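Long-range contacts in 3-oxosteroid 1-dehydrogenase (Sterolibacterium denitrificans, PDB 7P18), which probably catalyses the FAD-dependent 1,2-dehydrogenation of 3-oxosteroids, turning them into 3-oxo-Delta1-steroids with electrons passed on to an acceptor: residues A140-E145 with G215-L220; L149-T154 with L208-A213; D421-L426 with P484-M489. All coordinates share one frame; numbering follows the deposited sequence.

Contact 1: A140-E145 with G215-L220; sequences ALLGDE and GLRHAL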
ATOM      1  N   ALA A 140     -12.529 -12.416  16.678  1.00 34.43           N
ATOM      2  CA  ALA A 140     -13.482 -12.672  17.789  1.00 34.92           C
ATOM      3  C   ALA A 140     -13.166 -11.729  18.944  1.00 36.50           C
ATOM      4  O   ALA A 140     -14.110 -11.294  19.626  1.00 36.20           O
ATOM      5  CB  ALA A 140     -13.452 -14.122  18.231  1.00 38.63           C
ATOM      6  N   LEU A 141     -11.893 -11.329  19.125  1.00 34.11           N
ATOM      7  CA  LEU A 141     -11.510 -10.403  20.236  1.00 33.28           C
ATOM      8  C   LEU A 141     -12.158  -9.032  20.048  1.00 31.99           C
ATOM      9  O   LEU A 141     -12.229  -8.260  21.026  1.00 35.83           O
ATOM     10  CB  LEU A 141      -9.985 -10.275  20.322  1.00 36.77           C
ATOM     11  CG  LEU A 141      -9.203 -11.566  20.564  1.00 36.07           C
ATOM     12  CD1 LEU A 141      -7.705 -11.317  20.398  1.00 39.27           C
ATOM     13  CD2 LEU A 141      -9.472 -12.130  21.947  1.00 37.51           C
ATOM     14  N   LEU A 142     -12.655  -8.707  18.849  1.00 33.49           N
ATOM     15  CA  LEU A 142     -13.324  -7.407  18.609  1.00 35.33           C
ATOM     16  C   LEU A 142     -14.784  -7.393  19.110  1.00 36.43           C
ATOM     17  O   LEU A 142     -15.358  -6.283  19.170  1.00 32.25           O
ATOM     18  CB  LEU A 142     -13.274  -7.105  17.113  1.00 36.56           C
ATOM     19  CG  LEU A 142     -11.865  -6.865  16.568  1.00 32.98           C
ATOM     20  CD1 LEU A 142     -11.912  -6.853  15.059  1.00 32.38           C
ATOM     21  CD2 LEU A 142     -11.299  -5.566  17.131  1.00 34.82           C
ATOM     22  N   GLY A 143     -15.376  -8.551  19.410  1.00 38.43           N
ATOM     23  CA  GLY A 143     -16.833  -8.650  19.636  1.00 38.14           C
ATOM     24  C   GLY A 143     -17.596  -7.961  18.508  1.00 35.62           C
ATOM     25  O   GLY A 143     -17.230  -8.155  17.319  1.00 35.84           O
ATOM     26  N   ASP A 144     -18.573  -7.120  18.858  1.00 39.08           N
ATOM     27  CA  ASP A 144     -19.506  -6.512  17.879  1.00 40.36           C
ATOM     28  C   ASP A 144     -18.766  -5.506  16.979  1.00 38.88           C
ATOM     29  O   ASP A 144     -19.294  -5.217  15.895  1.00 36.95           O
ATOM     30  CB  ASP A 144     -20.705  -5.876  18.579  1.00 48.03           C
ATOM     31  CG  ASP A 144     -21.610  -6.891  19.254  1.00 48.22           C
ATOM     32  OD1 ASP A 144     -21.776  -8.003  18.716  1.00 51.61           O
ATOM     33  OD2 ASP A 144     -22.126  -6.557  20.317  1.00 59.65           O
ATOM     34  N   GLU A 145     -17.564  -5.041  17.350  1.00 37.68           N
ATOM     35  CA  GLU A 145     -16.793  -4.082  16.496  1.00 33.84           C
ATOM     36  C   GLU A 145     -16.234  -4.766  15.248  1.00 30.22           C
ATOM     37  O   GLU A 145     -15.879  -4.049  14.284  1.00 30.74           O
ATOM     38  CB  GLU A 145     -15.736  -3.354  17.326  1.00 35.04           C
ATOM     39  CG  GLU A 145     -16.344  -2.297  18.238  1.00 39.45           C
ATOM     40  CD  GLU A 145     -17.161  -1.231  17.528  1.00 40.31           C
ATOM     41  OE1 GLU A 145     -16.950  -1.014  16.308  1.00 44.33           O
ATOM     42  OE2 GLU A 145     -18.040  -0.662  18.182  1.00 45.74           O
ATOM     43  N   GLY A 215      -6.170  -5.539  14.833  1.00 27.66           N
ATOM     44  CA  GLY A 215      -5.301  -5.474  16.038  1.00 25.18           C
ATOM     45  C   GLY A 215      -5.251  -4.079  16.629  1.00 26.08           C
ATOM     46  O   GLY A 215      -5.321  -3.955  17.849  1.00 26.88           O
ATOM     47  N   LEU A 216      -5.157  -3.029  15.799  1.00 27.44           N
ATOM     48  CA  LEU A 216      -5.089  -1.637  16.317  1.00 24.38           C
ATOM     49  C   LEU A 216      -6.468  -1.253  16.866  1.00 26.17           C
ATOM     50  O   LEU A 216      -6.543  -0.565  17.918  1.00 25.40           O
ATOM     51  CB  LEU A 216      -4.605  -0.691  15.219  1.00 24.21           C
ATOM     52  CG  LEU A 216      -3.132  -0.872  14.823  1.00 24.05           C
ATOM     53  CD1 LEU A 216      -2.821  -0.103  13.539  1.00 26.12           C
ATOM     54  CD2 LEU A 216      -2.224  -0.390  15.954  1.00 25.08           C
ATOM     55  N   ARG A 217      -7.543  -1.716  16.226  1.00 28.06           N
ATOM     56  CA  ARG A 217      -8.901  -1.420  16.753  1.00 27.02           C
ATOM     57  C   ARG A 217      -9.025  -2.035  18.149  1.00 27.54           C
ATOM     58  O   ARG A 217      -9.525  -1.370  19.043  1.00 28.06           O
ATOM     59  CB  ARG A 217     -10.005  -1.916  15.822  1.00 25.89           C
ATOM     60  CG  ARG A 217     -11.392  -1.567  16.343  1.00 29.37           C
ATOM     61  CD  ARG A 217     -11.670  -0.103  16.195  1.00 31.22           C
ATOM     62  NE  ARG A 217     -12.907   0.377  16.799  1.00 34.70           N
ATOM     63  CZ  ARG A 217     -13.064   0.728  18.075  1.00 32.24           C
ATOM     64  NH1 ARG A 217     -12.079   0.605  18.949  1.00 32.14           N
ATOM     65  NH2 ARG A 217     -14.241   1.161  18.488  1.00 32.48           N
ATOM     66  N   HIS A 218      -8.568  -3.261  18.308  1.00 28.06           N
ATOM     67  CA  HIS A 218      -8.601  -4.010  19.587  1.00 30.00           C
ATOM     68  C   HIS A 218      -7.822  -3.246  20.664  1.00 30.09           C
ATOM     69  O   HIS A 218      -8.336  -3.091  21.760  1.00 30.57           O
ATOM     70  CB  HIS A 218      -8.071  -5.420  19.384  1.00 32.42           C
ATOM     71  CG  HIS A 218      -8.088  -6.214  20.646  1.00 37.94           C
ATOM     72  ND1 HIS A 218      -9.268  -6.731  21.186  1.00 42.28           N
ATOM     73  CD2 HIS A 218      -7.094  -6.565  21.491  1.00 34.51           C
ATOM     74  CE1 HIS A 218      -8.985  -7.369  22.314  1.00 35.97           C
ATOM     75  NE2 HIS A 218      -7.662  -7.265  22.524  1.00 40.09           N
ATOM     76  N   ALA A 219      -6.637  -2.726  20.339  1.00 28.40           N
ATOM     77  CA  ALA A 219      -5.828  -1.885  21.242  1.00 28.36           C
ATOM     78  C   ALA A 219      -6.626  -0.668  21.720  1.00 30.06           C
ATOM     79  O   ALA A 219      -6.560  -0.339  22.916  1.00 31.35           O
ATOM     80  CB  ALA A 219      -4.541  -1.444  20.562  1.00 29.98           C
ATOM     81  N   LEU A 220      -7.381  -0.021  20.841  1.00 28.48           N
ATOM     82  CA  LEU A 220      -8.201   1.152  21.212  1.00 27.61           C
ATOM     83  C   LEU A 220      -9.350   0.671  22.125  1.00 30.51           C
ATOM     84  O   LEU A 220      -9.688   1.385  23.101  1.00 31.38           O
ATOM     85  CB  LEU A 220      -8.701   1.854  19.957  1.00 29.89           C
ATOM     86  CG  LEU A 220      -7.621   2.488  19.074  1.00 28.23           C
ATOM     87  CD1 LEU A 220      -8.266   3.293  17.950  1.00 26.78           C
ATOM     88  CD2 LEU A 220      -6.668   3.361  19.898  1.00 29.74           C
TER
HETATM   89  O   HOH W   1     -15.424   1.108  15.501  1.00 35.12           O
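The backbones of 140-145 and 215-220 come closest at Leu142 and His218, whose CA atoms are 5.9 Å apart. Here a 3-10 segment, part of the long loop after strand 131-138, lies against helix 208-222 of the FAD-binding domain. His218 and Arg217, adjacent on the helix, reach the loop at two separate places. The His218 imidazole has CG anti to the backbone N (chi1 -180°) and presents its ND1 edge to Leu141 O, near the ring plane. At 3.3 Å and a bent N-H...O angle of 128°, ND1 to Leu141 O is a weak hydrogen bond. Leu141 CB is 3.7 Å from His218 CE1. Between the two polar meetings, the Leu142 methyl CD2 fills the middle, 3.9 Å from His218 CB and close to CB and CG of Arg217; Leu142 also touches Tyr42, Ala214 and Leu221. Glu145 and Arg217 are opposite charges that stop short of a salt bridge, their carboxylate and guanidinium planes 38° apart. Glu145 OE1 also accepts from Asn148 ND2, and Arg217 makes a cation-pi contact with Tyr42. A water in the guanidinium plane joins the pair, donating to Glu145 OE1 (2.7 Å) and accepting from Arg217 NE (2.9 Å).

Contact 2: L149-T154 with L208-A213; sequences LRMAYT and LGNAMA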
ATOM      1  N   LEU A 149     -15.219  -3.310  10.828  1.00 28.57           N
ATOM      2  CA  LEU A 149     -13.894  -3.440  10.157  1.00 29.47           C
ATOM      3  C   LEU A 149     -14.081  -3.311   8.643  1.00 28.83           C
ATOM      4  O   LEU A 149     -14.962  -4.028   8.064  1.00 28.89           O
ATOM      5  CB  LEU A 149     -13.261  -4.782  10.531  1.00 28.38           C
ATOM      6  CG  LEU A 149     -11.971  -5.181   9.800  1.00 30.67           C
ATOM      7  CD1 LEU A 149     -10.830  -4.213  10.082  1.00 29.19           C
ATOM      8  CD2 LEU A 149     -11.552  -6.582  10.202  1.00 31.12           C
ATOM      9  N   ARG A 150     -13.290  -2.454   8.001  1.00 25.58           N
ATOM     10  CA  ARG A 150     -13.188  -2.445   6.515  1.00 25.60           C
ATOM     11  C   ARG A 150     -12.589  -3.778   6.086  1.00 28.05           C
ATOM     12  O   ARG A 150     -11.467  -4.089   6.548  1.00 27.56           O
ATOM     13  CB  ARG A 150     -12.366  -1.266   5.984  1.00 25.63           C
ATOM     14  CG  ARG A 150     -12.361  -1.183   4.461  1.00 24.57           C
ATOM     15  CD  ARG A 150     -11.888   0.167   3.953  1.00 25.78           C
ATOM     16  NE  ARG A 150     -12.756   1.243   4.423  1.00 26.28           N
ATOM     17  CZ  ARG A 150     -13.921   1.572   3.843  1.00 28.81           C
ATOM     18  NH1 ARG A 150     -14.346   0.884   2.790  1.00 26.80           N
ATOM     19  NH2 ARG A 150     -14.674   2.540   4.336  1.00 26.79           N
ATOM     20  N   MET A 151     -13.302  -4.592   5.298  1.00 27.12           N
ATOM     21  CA  MET A 151     -12.909  -6.011   5.115  1.00 28.03           C
ATOM     22  C   MET A 151     -11.907  -6.138   3.975  1.00 26.73           C
ATOM     23  O   MET A 151     -11.964  -5.367   2.989  1.00 28.98           O
ATOM     24  CB  MET A 151     -14.119  -6.917   4.878  1.00 32.84           C
ATOM     25  CG  MET A 151     -15.068  -6.939   6.054  1.00 29.78           C
ATOM     26  SD  MET A 151     -14.419  -7.589   7.613  1.00 33.64           S
ATOM     27  CE  MET A 151     -13.852  -9.195   7.092  1.00 36.62           C
ATOM     28  N   ALA A 152     -11.005  -7.092   4.124  1.00 26.31           N
ATOM     29  CA  ALA A 152      -9.969  -7.450   3.138  1.00 29.42           C
ATOM     30  C   ALA A 152     -10.640  -7.718   1.787  1.00 31.59           C
ATOM     31  O   ALA A 152     -11.720  -8.350   1.747  1.00 28.39           O
ATOM     32  CB  ALA A 152      -9.169  -8.643   3.618  1.00 27.87           C
ATOM     33  N   TYR A 153     -10.008  -7.256   0.717  1.00 32.17           N
ATOM     34  CA  TYR A 153     -10.341  -7.629  -0.681  1.00 34.85           C
ATOM     35  C   TYR A 153     -10.189  -9.156  -0.829  1.00 40.56           C
ATOM     36  O   TYR A 153      -9.218  -9.743  -0.310  1.00 36.95           O
ATOM     37  CB  TYR A 153      -9.463  -6.846  -1.650  1.00 36.30           C
ATOM     38  CG  TYR A 153      -9.572  -5.336  -1.621  1.00 37.50           C
ATOM     39  CD1 TYR A 153     -10.774  -4.667  -1.405  1.00 38.95           C
ATOM     40  CD2 TYR A 153      -8.453  -4.560  -1.895  1.00 35.36           C
ATOM     41  CE1 TYR A 153     -10.856  -3.278  -1.444  1.00 33.12           C
ATOM     42  CE2 TYR A 153      -8.524  -3.178  -1.942  1.00 33.51           C
ATOM     43  CZ  TYR A 153      -9.727  -2.529  -1.714  1.00 33.93           C
ATOM     44  OH  TYR A 153      -9.757  -1.153  -1.793  1.00 33.66           O
ATOM     45  N   THR A 154     -11.147  -9.830  -1.465  1.00 41.52           N
ATOM     46  CA  THR A 154     -11.291 -11.315  -1.367  1.00 43.38           C
ATOM     47  C   THR A 154     -10.094 -11.974  -2.061  1.00 43.02           C
ATOM     48  O   THR A 154      -9.753 -13.115  -1.696  1.00 49.91           O
ATOM     49  CB  THR A 154     -12.639 -11.804  -1.931  1.00 48.44           C
ATOM     50  OG1 THR A 154     -12.637 -11.472  -3.314  1.00 51.19           O
ATOM     51  CG2 THR A 154     -13.846 -11.198  -1.249  1.00 52.68           C
ATOM     52  N   LEU A 208      -2.547  -9.811   7.046  1.00 24.82           N
ATOM     53  CA  LEU A 208      -2.079  -8.653   6.252  1.00 23.02           C
ATOM     54  C   LEU A 208      -2.644  -7.382   6.875  1.00 21.66           C
ATOM     55  O   LEU A 208      -2.651  -7.302   8.105  1.00 21.26           O
ATOM     56  CB  LEU A 208      -2.517  -8.850   4.803  1.00 25.14           C
ATOM     57  CG  LEU A 208      -2.095 -10.177   4.184  1.00 27.80           C
ATOM     58  CD1 LEU A 208      -2.613 -10.267   2.748  1.00 33.10           C
ATOM     59  CD2 LEU A 208      -0.588 -10.382   4.216  1.00 27.29           C
ATOM     60  N   GLY A 209      -3.085  -6.414   6.067  1.00 22.74           N
ATOM     61  CA  GLY A 209      -3.585  -5.128   6.587  1.00 21.75           C
ATOM     62  C   GLY A 209      -4.820  -5.320   7.421  1.00 21.90           C
ATOM     63  O   GLY A 209      -5.125  -4.483   8.267  1.00 24.20           O
ATOM     64  N   ASN A 210      -5.582  -6.388   7.186  1.00 24.66           N
ATOM     65  CA  ASN A 210      -6.806  -6.643   7.989  1.00 23.27           C
ATOM     66  C   ASN A 210      -6.398  -7.060   9.405  1.00 26.43           C
ATOM     67  O   ASN A 210      -7.075  -6.657  10.376  1.00 28.06           O
ATOM     68  CB  ASN A 210      -7.693  -7.672   7.276  1.00 28.28           C
ATOM     69  CG  ASN A 210      -9.115  -7.188   7.065  1.00 28.80           C
ATOM     70  OD1 ASN A 210     -10.029  -7.973   7.215  1.00 26.97           O
ATOM     71  ND2 ASN A 210      -9.313  -5.929   6.715  1.00 21.87           N
ATOM     72  N   ALA A 211      -5.317  -7.825   9.570  1.00 25.29           N
ATOM     73  CA  ALA A 211      -4.787  -8.145  10.923  1.00 26.24           C
ATOM     74  C   ALA A 211      -4.333  -6.859  11.604  1.00 23.75           C
ATOM     75  O   ALA A 211      -4.606  -6.636  12.764  1.00 25.40           O
ATOM     76  CB  ALA A 211      -3.668  -9.146  10.857  1.00 26.54           C
ATOM     77  N   MET A 212      -3.649  -6.008  10.854  0.61 26.77           N
ATOM     78  CA  MET A 212      -3.118  -4.731  11.369  0.61 24.22           C
ATOM     79  C   MET A 212      -4.277  -3.857  11.882  0.61 25.49           C
ATOM     80  O   MET A 212      -4.216  -3.401  13.031  0.61 22.81           O
ATOM     81  CB  MET A 212      -2.334  -4.027  10.258  0.61 26.22           C
ATOM     82  CG  MET A 212      -1.767  -2.691  10.655  0.61 23.60           C
ATOM     83  SD  MET A 212      -0.857  -1.974   9.283  0.61 24.37           S
ATOM     84  CE  MET A 212      -2.199  -1.597   8.176  0.61 26.65           C
ATOM     85  N   ALA A 213      -5.302  -3.626  11.056  1.00 25.10           N
ATOM     86  CA  ALA A 213      -6.444  -2.758  11.395  1.00 24.25           C
ATOM     87  C   ALA A 213      -7.275  -3.371  12.525  1.00 23.32           C
ATOM     88  O   ALA A 213      -7.652  -2.633  13.460  1.00 23.86           O
ATOM     89  CB  ALA A 213      -7.267  -2.469  10.161  1.00 28.68           C
TER
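Residues 149-153 of the loop run in an extended conformation past the first turns of helix 208-222, with CA atoms 5.8 Å apart at Ala152 and Asn210 and 7.6 Å apart at Leu149 and Ala213. What joins them is the side-chain amide of Asn210, which reads the loop backbone on both sides of Met151 much as the N-H and C=O of one residue in a neighbouring parallel strand would. Asn210 ND2 donates to Arg150 O at 2.8 Å. The acceptor lies 9° out of the amide plane and the donor arrives in the carbonyl plane, with a C=O...N angle of 150°. The return bond, from Ala152 N to Asn210 OD1, is weak at 3.4 Å. Each polar atom of this buried amide has a second partner: ND2 also donates to Ala47 O, and OD1 also accepts from Arg206 NH2. The two carbonyl acceptors at ND2 and the arginine donor at OD1 are consistent with this orientation of the amide; the weak bond from Ala152 N adds little.

Apolar atoms pack round the amide. Ala152 CB is 3.7 Å from Asn210 CG, while the forked end of Leu149 spans two residues of the helix: CD2 meets Asn210 OD1 at 3.6 Å and CD1 meets Ala213 CB at 4.0 Å. Arg150 turns its guanidinium away from helix 208-222, bonding through NH2 to Ser39 OG. Helix 44-47 packs on this region through Ala47, which touches Arg150 and Ala213; strand 205-206 covers Met151 and Ala152 through Arg206, and strand 131-138 meets Leu208 and Ala211 of the helix.

Contact 3: D421-L426 with P484-M489; sequences DTLEGL and PPYYAM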
ATOM      1  N   ASP A 421      -6.420 -16.783 -30.518  1.00 33.08           N
ATOM      2  CA  ASP A 421      -5.619 -17.952 -30.947  1.00 32.48           C
ATOM      3  C   ASP A 421      -4.265 -17.506 -31.469  1.00 31.29           C
ATOM      4  O   ASP A 421      -3.319 -18.325 -31.412  1.00 35.98           O
ATOM      5  CB  ASP A 421      -6.372 -18.740 -32.015  1.00 35.88           C
ATOM      6  CG  ASP A 421      -7.489 -19.584 -31.457  1.00 33.24           C
ATOM      7  OD1 ASP A 421      -7.480 -19.901 -30.254  1.00 38.90           O
ATOM      8  OD2 ASP A 421      -8.373 -19.940 -32.260  1.00 46.02           O
ATOM      9  N   THR A 422      -4.154 -16.287 -31.980  1.00 33.42           N
ATOM     10  CA  THR A 422      -2.886 -15.733 -32.520  1.00 34.94           C
ATOM     11  C   THR A 422      -2.522 -14.422 -31.820  1.00 33.75           C
ATOM     12  O   THR A 422      -3.430 -13.689 -31.331  1.00 32.09           O
ATOM     13  CB  THR A 422      -2.941 -15.527 -34.041  1.00 37.44           C
ATOM     14  OG1 THR A 422      -3.819 -14.450 -34.365  1.00 35.36           O
ATOM     15  CG2 THR A 422      -3.381 -16.768 -34.796  1.00 39.86           C
ATOM     16  N   LEU A 423      -1.241 -14.099 -31.842  1.00 33.89           N
ATOM     17  CA  LEU A 423      -0.719 -12.795 -31.361  1.00 36.67           C
ATOM     18  C   LEU A 423      -1.223 -11.657 -32.243  1.00 38.23           C
ATOM     19  O   LEU A 423      -1.637 -10.649 -31.702  1.00 33.08           O
ATOM     20  CB  LEU A 423       0.802 -12.846 -31.287  1.00 36.76           C
ATOM     21  CG  LEU A 423       1.320 -13.557 -30.040  1.00 37.57           C
ATOM     22  CD1 LEU A 423       2.789 -13.922 -30.183  1.00 38.63           C
ATOM     23  CD2 LEU A 423       1.076 -12.727 -28.791  1.00 36.90           C
ATOM     24  N   GLU A 424      -1.269 -11.840 -33.560  1.00 39.44           N
ATOM     25  CA  GLU A 424      -1.802 -10.811 -34.487  1.00 40.96           C
ATOM     26  C   GLU A 424      -3.275 -10.528 -34.161  1.00 31.64           C
ATOM     27  O   GLU A 424      -3.670  -9.345 -34.168  1.00 32.61           O
ATOM     28  CB  GLU A 424      -1.616 -11.336 -35.907  1.00 53.31           C
ATOM     29  CG  GLU A 424      -1.987 -10.361 -36.997  1.00 60.07           C
ATOM     30  CD  GLU A 424      -1.578 -10.883 -38.374  1.00 67.10           C
ATOM     31  OE1 GLU A 424      -0.512 -11.539 -38.464  1.00 71.22           O
ATOM     32  OE2 GLU A 424      -2.320 -10.645 -39.355  1.00 68.30           O
ATOM     33  N   GLY A 425      -4.059 -11.572 -33.906  1.00 30.92           N
ATOM     34  CA  GLY A 425      -5.489 -11.452 -33.572  1.00 34.22           C
ATOM     35  C   GLY A 425      -5.667 -10.644 -32.285  1.00 32.52           C
ATOM     36  O   GLY A 425      -6.398  -9.642 -32.279  1.00 30.56           O
ATOM     37  N   LEU A 426      -4.921 -11.022 -31.248  1.00 30.71           N
ATOM     38  CA  LEU A 426      -4.922 -10.312 -29.935  1.00 25.85           C
ATOM     39  C   LEU A 426      -4.570  -8.832 -30.115  1.00 26.96           C
ATOM     40  O   LEU A 426      -5.320  -7.997 -29.570  1.00 29.19           O
ATOM     41  CB  LEU A 426      -3.928 -11.020 -29.012  1.00 28.52           C
ATOM     42  CG  LEU A 426      -3.973 -10.572 -27.559  1.00 26.09           C
ATOM     43  CD1 LEU A 426      -5.297 -10.924 -26.926  1.00 26.66           C
ATOM     44  CD2 LEU A 426      -2.818 -11.221 -26.805  1.00 26.85           C
ATOM     45  N   PRO A 484      -0.743 -21.164 -27.600  1.00 36.83           N
ATOM     46  CA  PRO A 484      -2.074 -20.561 -27.634  1.00 35.77           C
ATOM     47  C   PRO A 484      -2.993 -21.148 -26.581  1.00 31.34           C
ATOM     48  O   PRO A 484      -2.771 -22.261 -26.094  1.00 34.07           O
ATOM     49  CB  PRO A 484      -2.617 -20.876 -29.039  1.00 41.18           C
ATOM     50  CG  PRO A 484      -1.428 -21.314 -29.857  1.00 41.87           C
ATOM     51  CD  PRO A 484      -0.385 -21.806 -28.878  1.00 39.57           C
ATOM     52  N   PRO A 485      -4.084 -20.458 -26.172  1.00 30.88           N
ATOM     53  CA  PRO A 485      -4.395 -19.110 -26.626  1.00 32.49           C
ATOM     54  C   PRO A 485      -3.551 -18.035 -25.911  1.00 30.44           C
ATOM     55  O   PRO A 485      -2.952 -18.336 -24.870  1.00 30.62           O
ATOM     56  CB  PRO A 485      -5.871 -18.957 -26.295  1.00 32.79           C
ATOM     57  CG  PRO A 485      -6.137 -19.894 -25.173  1.00 35.91           C
ATOM     58  CD  PRO A 485      -5.097 -20.988 -25.263  1.00 32.62           C
ATOM     59  N   TYR A 486      -3.513 -16.840 -26.503  1.00 30.46           N
ATOM     60  CA  TYR A 486      -2.790 -15.643 -26.009  1.00 26.17           C
ATOM     61  C   TYR A 486      -3.787 -14.724 -25.302  1.00 29.37           C
ATOM     62  O   TYR A 486      -4.974 -14.608 -25.721  1.00 25.87           O
ATOM     63  CB  TYR A 486      -2.080 -14.939 -27.148  1.00 28.33           C
ATOM     64  CG  TYR A 486      -1.077 -15.848 -27.801  1.00 33.68           C
ATOM     65  CD1 TYR A 486       0.136 -16.126 -27.198  1.00 30.85           C
ATOM     66  CD2 TYR A 486      -1.372 -16.488 -29.001  1.00 35.72           C
ATOM     67  CE1 TYR A 486       1.068 -16.956 -27.816  1.00 30.88           C
ATOM     68  CE2 TYR A 486      -0.453 -17.309 -29.627  1.00 34.69           C
ATOM     69  CZ  TYR A 486       0.765 -17.563 -29.023  1.00 36.74           C
ATOM     70  OH  TYR A 486       1.669 -18.417 -29.602  1.00 32.79           O
ATOM     71  N   TYR A 487      -3.302 -14.080 -24.235  1.00 25.52           N
ATOM     72  CA  TYR A 487      -4.140 -13.243 -23.347  1.00 23.61           C
ATOM     73  C   TYR A 487      -3.532 -11.853 -23.257  1.00 25.99           C
ATOM     74  O   TYR A 487      -2.297 -11.705 -23.301  1.00 24.65           O
ATOM     75  CB  TYR A 487      -4.263 -13.840 -21.949  1.00 23.81           C
ATOM     76  CG  TYR A 487      -5.065 -15.101 -21.902  1.00 25.31           C
ATOM     77  CD1 TYR A 487      -4.497 -16.332 -22.217  1.00 26.18           C
ATOM     78  CD2 TYR A 487      -6.399 -15.067 -21.564  1.00 27.52           C
ATOM     79  CE1 TYR A 487      -5.257 -17.488 -22.158  1.00 27.08           C
ATOM     80  CE2 TYR A 487      -7.164 -16.218 -21.490  1.00 27.44           C
ATOM     81  CZ  TYR A 487      -6.582 -17.434 -21.801  1.00 27.85           C
ATOM     82  OH  TYR A 487      -7.320 -18.573 -21.747  1.00 27.62           O
ATOM     83  N   ALA A 488      -4.402 -10.850 -23.152  1.00 24.72           N
ATOM     84  CA  ALA A 488      -3.997  -9.466 -22.846  1.00 24.79           C
ATOM     85  C   ALA A 488      -4.814  -9.006 -21.656  1.00 23.53           C
ATOM     86  O   ALA A 488      -5.984  -9.365 -21.540  1.00 23.40           O
ATOM     87  CB  ALA A 488      -4.161  -8.521 -24.007  1.00 23.73           C
ATOM     88  N   MET A 489      -4.180  -8.174 -20.837  1.00 22.17           N
ATOM     89  CA  MET A 489      -4.860  -7.453 -19.747  1.00 23.01           C
ATOM     90  C   MET A 489      -4.430  -5.977 -19.837  1.00 21.22           C
ATOM     91  O   MET A 489      -3.316  -5.665 -20.311  1.00 22.01           O
ATOM     92  CB  MET A 489      -4.543  -8.072 -18.389  1.00 23.51           C
ATOM     93  CG  MET A 489      -5.113  -9.482 -18.289  1.00 26.04           C
ATOM     94  SD  MET A 489      -4.668 -10.319 -16.751  1.00 26.10           S
ATOM     95  CE  MET A 489      -5.770  -9.527 -15.578  1.00 27.76           C
TER
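Leu423 and Leu426, in the first turn of helix 423-430, pack on the start of strand 486-502, a long member of the antiparallel sheet that also holds strand 418-420. The chain leaves strand 418-420, passes Asp421 and turns into the helix at Thr422, the N-cap residue, whose OG1 accepts from Gly425 N at 2.9 Å. The backbones are nearest just before the strand, with 4.6 Å between the CA atoms of Asp421 and Pro485.

Tyr486 has the largest share of the contact. Its ring has one face under Leu423, whose side chain crosses it at about a right angle. This is a CH-pi contact: Leu423 CG stands 3.9 Å from the ring centroid and only 4° off the ring normal, and the methyl CD2 leans over CG and CD1 of the ring. Against the opposite face, displaced toward the rim, lies Pro484 CA, so the ring is sandwiched between Leu423 of the helix and Pro484, two residues before it in a chain that bends through the cis peptide preceding Pro485. At the ring edge Asp421 O approaches Tyr486 CE2 to 3.5 Å, near the ring plane. The same carbonyl oxygen rests 3.6 Å from Pro484 CB. Beyond this contact, Leu423 touches Leu437 and Val441 of helix 434-450, which places it between that helix and the tyrosine.

Tyr487 points the other way across the strand and hydrogen-bonds through its OH to Asp408. Leu426 lies over the strand itself, CG anti to the backbone N (chi1 -170°), with its two methyls spread along the strand: CD1 sits 3.9 Å from Ala488 CB, and CD2 lies 3.8 Å from Tyr486 CB and 3.6 Å from Tyr487 O.

How the contacts relate
Contacts 1 and 2 belong together: both dock the loop between strands 131-138 and 157-158 onto helix 208-222, contact 2 nested within the span closed by contact 1, their centres 12 Å apart. Tyr42 touches the loop in both. Contact 2 lies nearer the cofactor, with the Arg150 side chain about 5 Å from the FAD and Met151 about 4 Å from a bound sodium ion, whereas in contact 1 the Arg217 side chain is about 11 Å from the FAD. Contact 3 stands apart, opening only after both have closed in the sequence and far from the annotated FAD and steroid sites; its centre is 48 Å from that of contact 1, across the chain's centre, and 36 Å from that of contact 2.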